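PDB 5NY5: 3,4-dihydroxybenzoate decarboxylase from Enterobacter cloacae, which catalyses the decarboxylation of 3,4-dihydroxybenzoate and the reverse para-carboxylation of catechols, using a prenylated flavin cofactor. Local coordinates for residues P244-V248 with A257-A261; P288-G292 with G360-F364; H436-Q442 with N453-C457. All coordinates share one frame; numbering follows the deposited sequence.

Interaction 1: P244-V248 with A257-A261; sequences PVELV and AIARA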
ATOM      1  N   PRO A 244     -30.601  28.707  39.487  1.00 67.33           N
ATOM      2  CA  PRO A 244     -29.155  28.800  39.722  1.00 67.43           C
ATOM      3  C   PRO A 244     -28.670  27.789  40.750  1.00 66.71           C
ATOM      4  O   PRO A 244     -29.357  27.481  41.725  1.00 66.95           O
ATOM      5  CB  PRO A 244     -28.971  30.238  40.220  1.00 69.56           C
ATOM      6  CG  PRO A 244     -30.320  30.668  40.673  1.00 70.49           C
ATOM      7  CD  PRO A 244     -31.294  29.966  39.789  1.00 69.21           C
ATOM      8  N   VAL A 245     -27.467  27.265  40.511  1.00 65.93           N
ATOM      9  CA  VAL A 245     -26.827  26.373  41.468  1.00 65.46           C
ATOM     10  C   VAL A 245     -26.404  27.173  42.691  1.00 67.18           C
ATOM     11  O   VAL A 245     -25.798  28.245  42.573  1.00 68.46           O
ATOM     12  CB  VAL A 245     -25.626  25.669  40.819  1.00 64.36           C
ATOM     13  CG1 VAL A 245     -24.942  24.748  41.816  1.00 64.02           C
ATOM     14  CG2 VAL A 245     -26.069  24.899  39.592  1.00 62.77           C
ATOM     15  N   GLU A 246     -26.720  26.658  43.873  1.00 67.32           N
ATOM     16  CA  GLU A 246     -26.447  27.369  45.113  1.00 69.04           C
ATOM     17  C   GLU A 246     -25.089  26.971  45.678  1.00 69.13           C
ATOM     18  O   GLU A 246     -24.733  25.789  45.702  1.00 67.84           O
ATOM     19  CB  GLU A 246     -27.549  27.098  46.138  1.00 69.40           C
ATOM     20  CG  GLU A 246     -28.890  27.705  45.759  1.00 69.84           C
ATOM     21  CD  GLU A 246     -30.039  27.168  46.589  1.00 69.88           C
ATOM     22  OE1 GLU A 246     -31.202  27.318  46.161  1.00 69.87           O
ATOM     23  OE2 GLU A 246     -29.782  26.594  47.668  1.00 70.02           O
ATOM     24  N   LEU A 247     -24.335  27.970  46.128  1.00 70.79           N
ATOM     25  CA  LEU A 247     -23.013  27.773  46.700  1.00 71.28           C
ATOM     26  C   LEU A 247     -22.995  28.261  48.141  1.00 73.03           C
ATOM     27  O   LEU A 247     -23.726  29.185  48.510  1.00 74.31           O
ATOM     28  CB  LEU A 247     -21.942  28.508  45.889  1.00 71.88           C
ATOM     29  CG  LEU A 247     -21.811  28.076  44.428  1.00 70.31           C
ATOM     30  CD1 LEU A 247     -20.821  28.955  43.687  1.00 71.24           C
ATOM     31  CD2 LEU A 247     -21.396  26.620  44.348  1.00 68.62           C
ATOM     32  N   VAL A 248     -22.150  27.634  48.953  1.00 73.17           N
ATOM     33  CA  VAL A 248     -22.015  27.970  50.365  1.00 74.84           C
ATOM     34  C   VAL A 248     -20.537  28.134  50.680  1.00 75.85           C
ATOM     35  O   VAL A 248     -19.701  27.365  50.195  1.00 74.81           O
ATOM     36  CB  VAL A 248     -22.661  26.897  51.269  1.00 74.17           C
ATOM     37  CG1 VAL A 248     -22.147  25.512  50.912  1.00 72.43           C
ATOM     38  CG2 VAL A 248     -22.407  27.200  52.739  1.00 75.98           C
ATOM     39  N   ALA A 257     -18.445  25.626  48.460  1.00 71.84           N
ATOM     40  CA  ALA A 257     -18.855  24.255  48.199  1.00 69.92           C
ATOM     41  C   ALA A 257     -20.280  24.236  47.663  1.00 68.87           C
ATOM     42  O   ALA A 257     -21.025  25.211  47.785  1.00 69.76           O
ATOM     43  CB  ALA A 257     -18.759  23.383  49.459  1.00 70.14           C
ATOM     44  N   ILE A 258     -20.649  23.107  47.061  1.00 67.08           N
ATOM     45  CA  ILE A 258     -22.003  22.935  46.546  1.00 66.07           C
ATOM     46  C   ILE A 258     -22.961  22.823  47.724  1.00 66.65           C
ATOM     47  O   ILE A 258     -22.857  21.901  48.541  1.00 66.47           O
ATOM     48  CB  ILE A 258     -22.094  21.704  45.636  1.00 64.15           C
ATOM     49  CG1 ILE A 258     -21.166  21.865  44.430  1.00 63.68           C
ATOM     50  CG2 ILE A 258     -23.527  21.483  45.179  1.00 63.27           C
ATOM     51  CD1 ILE A 258     -21.513  23.035  43.544  1.00 64.10           C
ATOM     52  N   ALA A 259     -23.901  23.767  47.814  1.00 67.46           N
ATOM     53  CA  ALA A 259     -24.784  23.827  48.974  1.00 68.32           C
ATOM     54  C   ALA A 259     -25.701  22.612  49.047  1.00 67.06           C
ATOM     55  O   ALA A 259     -25.967  22.096  50.138  1.00 67.49           O
ATOM     56  CB  ALA A 259     -25.602  25.116  48.942  1.00 69.53           C
ATOM     57  N   ARG A 260     -26.191  22.142  47.903  1.00 65.62           N
ATOM     58  CA  ARG A 260     -27.126  21.027  47.851  1.00 64.52           C
ATOM     59  C   ARG A 260     -26.433  19.673  47.782  1.00 63.35           C
ATOM     60  O   ARG A 260     -27.104  18.659  47.572  1.00 62.35           O
ATOM     61  CB  ARG A 260     -28.066  21.185  46.654  1.00 63.70           C
ATOM     62  CG  ARG A 260     -28.850  22.484  46.649  1.00 64.91           C
ATOM     63  CD  ARG A 260     -29.897  22.501  47.738  1.00 65.84           C
ATOM     64  NE  ARG A 260     -31.039  21.661  47.400  1.00 64.95           N
ATOM     65  CZ  ARG A 260     -32.039  21.398  48.232  1.00 65.55           C
ATOM     66  NH1 ARG A 260     -32.035  21.907  49.454  1.00 67.00           N
ATOM     67  NH2 ARG A 260     -33.042  20.623  47.842  1.00 66.05           N
ATOM     68  N   ALA A 261     -25.118  19.631  47.957  1.00 63.58           N
ATOM     69  CA  ALA A 261     -24.383  18.387  47.808  1.00 62.58           C
ATOM     70  C   ALA A 261     -24.678  17.434  48.962  1.00 62.81           C
ATOM     71  O   ALA A 261     -25.212  17.817  50.004  1.00 63.93           O
ATOM     72  CB  ALA A 261     -22.883  18.659  47.728  1.00 63.01           C
TER
HETATM   73  O   HOH W   1     -26.189  23.833  45.617  1.00 53.08           O
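Val248 and Ala257 form an antiparallel hydrogen-bonded pair, Val248 N to Ala257 O at 2.9 Å and Ala257 N to Val248 O at 2.8 Å, in a beta hairpin of the Rift-related domain whose strands are 246-249 and 256-258. A third bond joins Ala259 N to Glu246 O (3.0 Å), where the second strand gives way to a type I turn from Ile258 to Ala261. Leu247 and Ile258 diverge at their bases, yet their ends come back together: Leu247 CD2 lies 3.7 Å from Ile258 CD1, and Leu234 of helix 234-241 packs on both. Val248 places CG1 between its backbone N and carbonyl carbon (chi1 52°), which lays this methyl 3.7 Å from Ala259 CA and also close to the Ala259 methyl. Near the turn Glu246 and Arg260 extend alongside each other in a common direction, yet form no salt bridge. Arg260 NH2 forms a salt bridge with Asp7 and a hydrogen bond with Asn6; Glu246 OE2 is 5.1 Å from Arg260 NE and 4.1 Å from the aliphatic Arg260 CD.

Interaction 2: P288-G292 with G360-F364; sequences PEFPG and GGGKF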
ATOM      1  N   PRO A 288      -9.257   0.698  37.425  1.00 55.33           N
ATOM      2  CA  PRO A 288      -9.765   0.444  36.073  1.00 54.14           C
ATOM      3  C   PRO A 288     -10.016   1.756  35.345  1.00 53.58           C
ATOM      4  O   PRO A 288     -10.662   2.666  35.870  1.00 53.47           O
ATOM      5  CB  PRO A 288     -11.066  -0.325  36.322  1.00 53.40           C
ATOM      6  CG  PRO A 288     -10.879  -0.954  37.651  1.00 54.37           C
ATOM      7  CD  PRO A 288     -10.045  -0.004  38.452  1.00 55.41           C
ATOM      8  N   GLU A 289      -9.491   1.853  34.130  1.00 53.33           N
ATOM      9  CA  GLU A 289      -9.645   3.043  33.311  1.00 52.91           C
ATOM     10  C   GLU A 289     -10.785   2.858  32.316  1.00 51.61           C
ATOM     11  O   GLU A 289     -11.314   1.761  32.132  1.00 51.09           O
ATOM     12  CB  GLU A 289      -8.339   3.364  32.580  1.00 53.62           C
ATOM     13  CG  GLU A 289      -7.137   3.542  33.493  1.00 55.09           C
ATOM     14  CD  GLU A 289      -7.228   4.784  34.359  1.00 55.68           C
ATOM     15  OE1 GLU A 289      -6.480   4.869  35.353  1.00 56.90           O
ATOM     16  OE2 GLU A 289      -8.042   5.677  34.045  1.00 55.03           O
ATOM     17  N   PHE A 290     -11.159   3.959  31.665  1.00 51.23           N
ATOM     18  CA  PHE A 290     -12.273   3.903  30.728  1.00 50.13           C
ATOM     19  C   PHE A 290     -12.049   2.986  29.522  1.00 49.68           C
ATOM     20  O   PHE A 290     -13.047   2.425  29.039  1.00 48.87           O
ATOM     21  CB  PHE A 290     -12.644   5.327  30.274  1.00 50.01           C
ATOM     22  CG  PHE A 290     -11.655   5.960  29.337  1.00 50.44           C
ATOM     23  CD1 PHE A 290     -11.790   5.816  27.968  1.00 49.87           C
ATOM     24  CD2 PHE A 290     -10.602   6.714  29.825  1.00 51.53           C
ATOM     25  CE1 PHE A 290     -10.888   6.397  27.102  1.00 50.37           C
ATOM     26  CE2 PHE A 290      -9.696   7.301  28.961  1.00 52.07           C
ATOM     27  CZ  PHE A 290      -9.841   7.141  27.599  1.00 51.48           C
ATOM     28  N   PRO A 291     -10.834   2.787  28.988  1.00 50.24           N
ATOM     29  CA  PRO A 291     -10.696   1.825  27.881  1.00 49.88           C
ATOM     30  C   PRO A 291     -11.006   0.391  28.274  1.00 49.74           C
ATOM     31  O   PRO A 291     -11.293  -0.424  27.390  1.00 49.29           O
ATOM     32  CB  PRO A 291      -9.229   1.983  27.455  1.00 50.78           C
ATOM     33  CG  PRO A 291      -8.839   3.317  27.931  1.00 51.39           C
ATOM     34  CD  PRO A 291      -9.555   3.478  29.229  1.00 51.32           C
ATOM     35  N   GLY A 292     -10.959   0.054  29.559  1.00 50.23           N
ATOM     36  CA  GLY A 292     -11.287  -1.284  30.018  1.00 50.26           C
ATOM     37  C   GLY A 292     -10.159  -2.011  30.713  1.00 51.36           C
ATOM     38  O   GLY A 292     -10.335  -3.180  31.082  1.00 51.57           O
ATOM     39  N   GLY A 360     -15.663   2.869  22.840  1.00 39.74           N
ATOM     40  CA  GLY A 360     -14.510   3.723  22.992  1.00 42.41           C
ATOM     41  C   GLY A 360     -14.463   4.466  24.305  1.00 40.86           C
ATOM     42  O   GLY A 360     -13.614   5.345  24.476  1.00 41.40           O
ATOM     43  N   GLY A 361     -15.350   4.137  25.243  1.00 47.56           N
ATOM     44  CA  GLY A 361     -15.431   4.873  26.487  1.00 43.37           C
ATOM     45  C   GLY A 361     -15.939   6.287  26.342  1.00 40.57           C
ATOM     46  O   GLY A 361     -15.778   7.089  27.262  1.00 41.05           O
ATOM     47  N   GLY A 362     -16.559   6.613  25.211  1.00 39.92           N
ATOM     48  CA  GLY A 362     -16.945   7.975  24.918  1.00 40.04           C
ATOM     49  C   GLY A 362     -15.839   8.849  24.375  1.00 39.74           C
ATOM     50  O   GLY A 362     -16.051  10.056  24.209  1.00 39.98           O
ATOM     51  N   LYS A 363     -14.669   8.288  24.086  1.00 39.30           N
ATOM     52  CA  LYS A 363     -13.537   9.088  23.628  1.00 39.76           C
ATOM     53  C   LYS A 363     -12.843   8.525  22.396  1.00 38.29           C
ATOM     54  O   LYS A 363     -12.457   9.295  21.517  1.00 38.01           O
ATOM     55  CB  LYS A 363     -12.516   9.248  24.772  1.00 39.65           C
ATOM     56  CG  LYS A 363     -13.053   9.991  25.988  1.00 40.60           C
ATOM     57  CD  LYS A 363     -12.136   9.851  27.193  1.00 41.23           C
ATOM     58  CE  LYS A 363     -10.888  10.703  27.055  1.00 51.17           C
ATOM     59  NZ  LYS A 363     -11.207  12.157  27.029  1.00 41.84           N
ATOM     60  N   PHE A 364     -12.685   7.207  22.299  1.00 37.98           N
ATOM     61  CA  PHE A 364     -11.823   6.631  21.271  1.00 37.34           C
ATOM     62  C   PHE A 364     -12.524   6.388  19.941  1.00 36.82           C
ATOM     63  O   PHE A 364     -11.883   6.486  18.890  1.00 36.36           O
ATOM     64  CB  PHE A 364     -11.219   5.314  21.764  1.00 37.36           C
ATOM     65  CG  PHE A 364     -10.194   5.478  22.849  1.00 37.82           C
ATOM     66  CD1 PHE A 364      -9.756   6.734  23.227  1.00 38.15           C
ATOM     67  CD2 PHE A 364      -9.661   4.372  23.486  1.00 38.02           C
ATOM     68  CE1 PHE A 364      -8.810   6.883  24.226  1.00 38.67           C
ATOM     69  CE2 PHE A 364      -8.716   4.514  24.482  1.00 38.52           C
ATOM     70  CZ  PHE A 364      -8.287   5.772  24.850  1.00 38.84           C
TER
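Gly360 and Gly361 meet the edge of the Phe290 ring where a glycine-rich loop between strands 351-356 and 365-370 of the C-terminal domain packs on a type I turn, Glu289 to Gly292, of the Rift-related domain. Gly360 O lies near the plane of that ring, 3.9 Å from Phe290 CE1; the same oxygen accepts the backbone N-H groups of Lys363 and Phe364, which curl the loop round it. Gly361, at positive phi and with no side chain, lets Phe290 CD1 come to 4.0 Å from its CA. Lys363 then passes over the ring, its chain roughly perpendicular to the direction of the Phe290 side chain; CD sits over one face, 3.8 Å from the Phe290 centroid, a CH-pi contact opposite the face covered by Pro291 CD. Bends at chi3 (75°) and chi4 (64°) turn the Lys363 ammonium to a hydrogen bond with Tyr392 and a salt bridge with Glu394. Phe364 closes the contact by offering a face to the edge of Phe290, an offset edge-to-face pair with centroids 4.9 Å apart and planes at 65°; Phe290 CE1 stands over the rim of this face. Alongside, Pro291 CG touches Phe364 CE2 at 3.7 Å.

Interaction 3: H436-Q442 with N453-C457; sequences HQLDPSQ and NGISC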
ATOM      1  N   HIS A 436      -3.961   8.710  22.701  1.00 38.41           N
ATOM      2  CA  HIS A 436      -4.173   8.671  24.139  1.00 39.16           C
ATOM      3  C   HIS A 436      -3.278   7.598  24.743  1.00 39.33           C
ATOM      4  O   HIS A 436      -3.110   6.524  24.163  1.00 38.80           O
ATOM      5  CB  HIS A 436      -5.643   8.397  24.474  1.00 39.18           C
ATOM      6  CG  HIS A 436      -6.030   8.796  25.862  1.00 40.08           C
ATOM      7  ND1 HIS A 436      -5.489   8.208  26.983  1.00 40.67           N
ATOM      8  CD2 HIS A 436      -6.907   9.725  26.311  1.00 40.58           C
ATOM      9  CE1 HIS A 436      -6.012   8.759  28.064  1.00 41.49           C
ATOM     10  NE2 HIS A 436      -6.877   9.682  27.682  1.00 41.45           N
ATOM     11  N   GLN A 437      -2.716   7.900  25.914  1.00 41.19           N
ATOM     12  CA  GLN A 437      -1.778   6.992  26.563  1.00 41.14           C
ATOM     13  C   GLN A 437      -2.436   5.719  27.069  1.00 42.20           C
ATOM     14  O   GLN A 437      -1.750   4.704  27.219  1.00 46.93           O
ATOM     15  CB  GLN A 437      -1.091   7.703  27.729  1.00 45.51           C
ATOM     16  CG  GLN A 437      -0.198   8.854  27.316  1.00 52.76           C
ATOM     17  CD  GLN A 437       1.240   8.426  27.104  1.00 50.95           C
ATOM     18  OE1 GLN A 437       1.644   7.342  27.522  1.00 48.81           O
ATOM     19  NE2 GLN A 437       2.023   9.285  26.461  1.00 55.51           N
ATOM     20  N   LEU A 438      -3.739   5.742  27.343  1.00 40.56           N
ATOM     21  CA  LEU A 438      -4.396   4.602  27.965  1.00 40.77           C
ATOM     22  C   LEU A 438      -4.855   3.548  26.967  1.00 40.00           C
ATOM     23  O   LEU A 438      -5.346   2.496  27.387  1.00 40.20           O
ATOM     24  CB  LEU A 438      -5.582   5.075  28.809  1.00 41.32           C
ATOM     25  CG  LEU A 438      -5.154   5.751  30.111  1.00 42.37           C
ATOM     26  CD1 LEU A 438      -6.358   6.214  30.905  1.00 42.96           C
ATOM     27  CD2 LEU A 438      -4.294   4.809  30.939  1.00 42.93           C
ATOM     28  N   ASP A 439      -4.719   3.798  25.671  1.00 40.22           N
ATOM     29  CA  ASP A 439      -4.877   2.735  24.686  1.00 38.60           C
ATOM     30  C   ASP A 439      -3.612   1.886  24.687  1.00 40.07           C
ATOM     31  O   ASP A 439      -2.542   2.390  24.336  1.00 40.21           O
ATOM     32  CB  ASP A 439      -5.129   3.316  23.300  1.00 37.85           C
ATOM     33  CG  ASP A 439      -5.391   2.248  22.242  1.00 37.30           C
ATOM     34  OD1 ASP A 439      -5.110   1.055  22.474  1.00 42.31           O
ATOM     35  OD2 ASP A 439      -5.879   2.606  21.152  1.00 36.78           O
ATOM     36  N   PRO A 440      -3.684   0.612  25.079  1.00 38.94           N
ATOM     37  CA  PRO A 440      -2.459  -0.196  25.164  1.00 39.14           C
ATOM     38  C   PRO A 440      -1.853  -0.520  23.811  1.00 38.47           C
ATOM     39  O   PRO A 440      -0.655  -0.820  23.748  1.00 38.60           O
ATOM     40  CB  PRO A 440      -2.923  -1.470  25.885  1.00 39.67           C
ATOM     41  CG  PRO A 440      -4.276  -1.150  26.441  1.00 39.88           C
ATOM     42  CD  PRO A 440      -4.866  -0.141  25.519  1.00 39.19           C
ATOM     43  N   SER A 441      -2.633  -0.472  22.733  1.00 37.84           N
ATOM     44  CA  SER A 441      -2.094  -0.712  21.404  1.00 37.27           C
ATOM     45  C   SER A 441      -1.346   0.491  20.841  1.00 36.96           C
ATOM     46  O   SER A 441      -0.709   0.363  19.791  1.00 36.58           O
ATOM     47  CB  SER A 441      -3.215  -1.120  20.446  1.00 36.82           C
ATOM     48  OG  SER A 441      -4.066  -0.027  20.161  1.00 36.53           O
ATOM     49  N   GLN A 442      -1.410   1.645  21.499  1.00 37.21           N
ATOM     50  CA  GLN A 442      -0.670   2.828  21.063  1.00 37.09           C
ATOM     51  C   GLN A 442       0.759   2.779  21.607  1.00 37.55           C
ATOM     52  O   GLN A 442       1.199   3.608  22.403  1.00 39.70           O
ATOM     53  CB  GLN A 442      -1.401   4.094  21.492  1.00 37.28           C
ATOM     54  CG  GLN A 442      -2.785   4.198  20.890  1.00 36.86           C
ATOM     55  CD  GLN A 442      -3.385   5.582  21.005  1.00 37.01           C
ATOM     56  OE1 GLN A 442      -2.693   6.548  21.307  1.00 44.50           O
ATOM     57  NE2 GLN A 442      -4.684   5.683  20.750  1.00 36.82           N
ATOM     58  N   ASN A 453       4.710   5.970  23.143  1.00 39.51           N
ATOM     59  CA  ASN A 453       3.453   5.708  23.831  1.00 39.55           C
ATOM     60  C   ASN A 453       2.459   6.834  23.579  1.00 39.40           C
ATOM     61  O   ASN A 453       2.823   8.011  23.533  1.00 39.74           O
ATOM     62  CB  ASN A 453       3.697   5.548  25.331  1.00 40.49           C
ATOM     63  CG  ASN A 453       4.484   4.301  25.664  1.00 40.71           C
ATOM     64  OD1 ASN A 453       4.468   3.331  24.913  1.00 40.14           O
ATOM     65  ND2 ASN A 453       5.169   4.314  26.800  1.00 41.63           N
ATOM     66  N   GLY A 454       1.193   6.464  23.410  1.00 38.98           N
ATOM     67  CA  GLY A 454       0.145   7.429  23.173  1.00 38.87           C
ATOM     68  C   GLY A 454      -0.000   7.879  21.739  1.00 38.19           C
ATOM     69  O   GLY A 454      -0.845   8.737  21.462  1.00 41.78           O
ATOM     70  N   ILE A 455       0.798   7.340  20.824  1.00 37.74           N
ATOM     71  CA  ILE A 455       0.685   7.631  19.403  1.00 37.14           C
ATOM     72  C   ILE A 455       0.036   6.434  18.730  1.00 36.52           C
ATOM     73  O   ILE A 455       0.253   5.285  19.125  1.00 44.19           O
ATOM     74  CB  ILE A 455       2.058   7.951  18.776  1.00 37.18           C
ATOM     75  CG1 ILE A 455       2.763   9.039  19.585  1.00 37.97           C
ATOM     76  CG2 ILE A 455       1.903   8.380  17.326  1.00 36.68           C
ATOM     77  CD1 ILE A 455       4.138   9.370  19.089  1.00 38.16           C
ATOM     78  N   SER A 456      -0.769   6.708  17.708  1.00 36.05           N
ATOM     79  CA  SER A 456      -1.577   5.666  17.100  1.00 35.58           C
ATOM     80  C   SER A 456      -1.680   5.878  15.599  1.00 35.10           C
ATOM     81  O   SER A 456      -1.412   6.962  15.078  1.00 35.14           O
ATOM     82  CB  SER A 456      -2.984   5.632  17.707  1.00 35.67           C
ATOM     83  OG  SER A 456      -3.808   4.685  17.056  1.00 35.30           O
ATOM     84  N   CYS A 457      -2.076   4.814  14.915  1.00 37.91           N
ATOM     85  CA  CYS A 457      -2.659   4.927  13.591  1.00 37.58           C
ATOM     86  C   CYS A 457      -4.154   5.151  13.768  1.00 45.71           C
ATOM     87  O   CYS A 457      -4.804   4.449  14.547  1.00 45.70           O
ATOM     88  CB  CYS A 457      -2.389   3.672  12.764  1.00 37.49           C
ATOM     89  SG  CYS A 457      -3.135   3.667  11.128  1.00 37.12           S
TER
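Gln442 and Gly454 share the one hydrogen bond between 436-442 and 453-457, from Gly454 N to Gln442 O at 3.0 Å, with an N-H...O angle of 143°. The same oxygen receives a CA-H...O contact from Asn453, and Gly454 CA makes another to His436 O, so both residues before the strand lie closely on the loop.

Side-chain hydrogen bonds shape the loop itself. Gln442 reaches back across it with an extended chain (chi2 -165°), and OE1, as modelled, accepts a nearly straight bond from His436 N at 2.9 Å. Gln442 OE1 also lies 2.9 Å from both Gly454 O and His436 O, all of them acceptors, which leaves the orientation of this amide doubtful. At its other end, again as modelled, NE2 gives a weak bond to Asp439 OD2, which has a salt bridge to Lys396. Asp439 OD1 takes Ser441 N and Ser441 OG (2.8 Å) from one face of its carboxylate; the bond to N makes an Asx turn. Leu438 N lies in the ring plane of His436, at its edge, and donates to ND1 at 3.0 Å.

Packing completes the contact. Ser456 CB lies against the Gln442 amide, 3.3 Å from CD, while Gln437 lies across Asn453, their amide planes nearly perpendicular, with Gln437 OE1 3.5 Å from Asn453 CB.

Gln422 of a neighbouring subunit hydrogen-bonds to Cys457 N and Ser441 OG, placing both loop and strand at a subunit interface. Backbone bonds of Gly454 to Gly435 and of Ser456 to Ile433 continue the pairing beside it: this is the base of the long connection between antiparallel neighbours 427-434 and 455-462, at one margin of the mixed sheet of the UbiD C-terminal domain.

How the interactions relate
Interactions 2 and 3 adjoin, with centres 12 Å apart, and His436 joins them: its ring makes edge-to-face pairs with both Phe290 and Phe364, and its CB lies 3.5 Å from Phe364 CE1. Leu438 O also comes to 3.6 Å from Pro291 CG. Both contacts touch the second subunit. They border the cofactor region: Glu289 forms a salt bridge with Arg171, a residue that binds prenylated FMN, which is absent from this apo model; the Arg171 side chain is about 8 Å from that of Phe290 and about 9 Å from that of His436. Interaction 1 stands apart, its centre 30 Å from that of interaction 2 and 39 Å from that of interaction 3. Its Val245 side chain is about 9 Å from that of Glu233, which binds manganese when the metal is present.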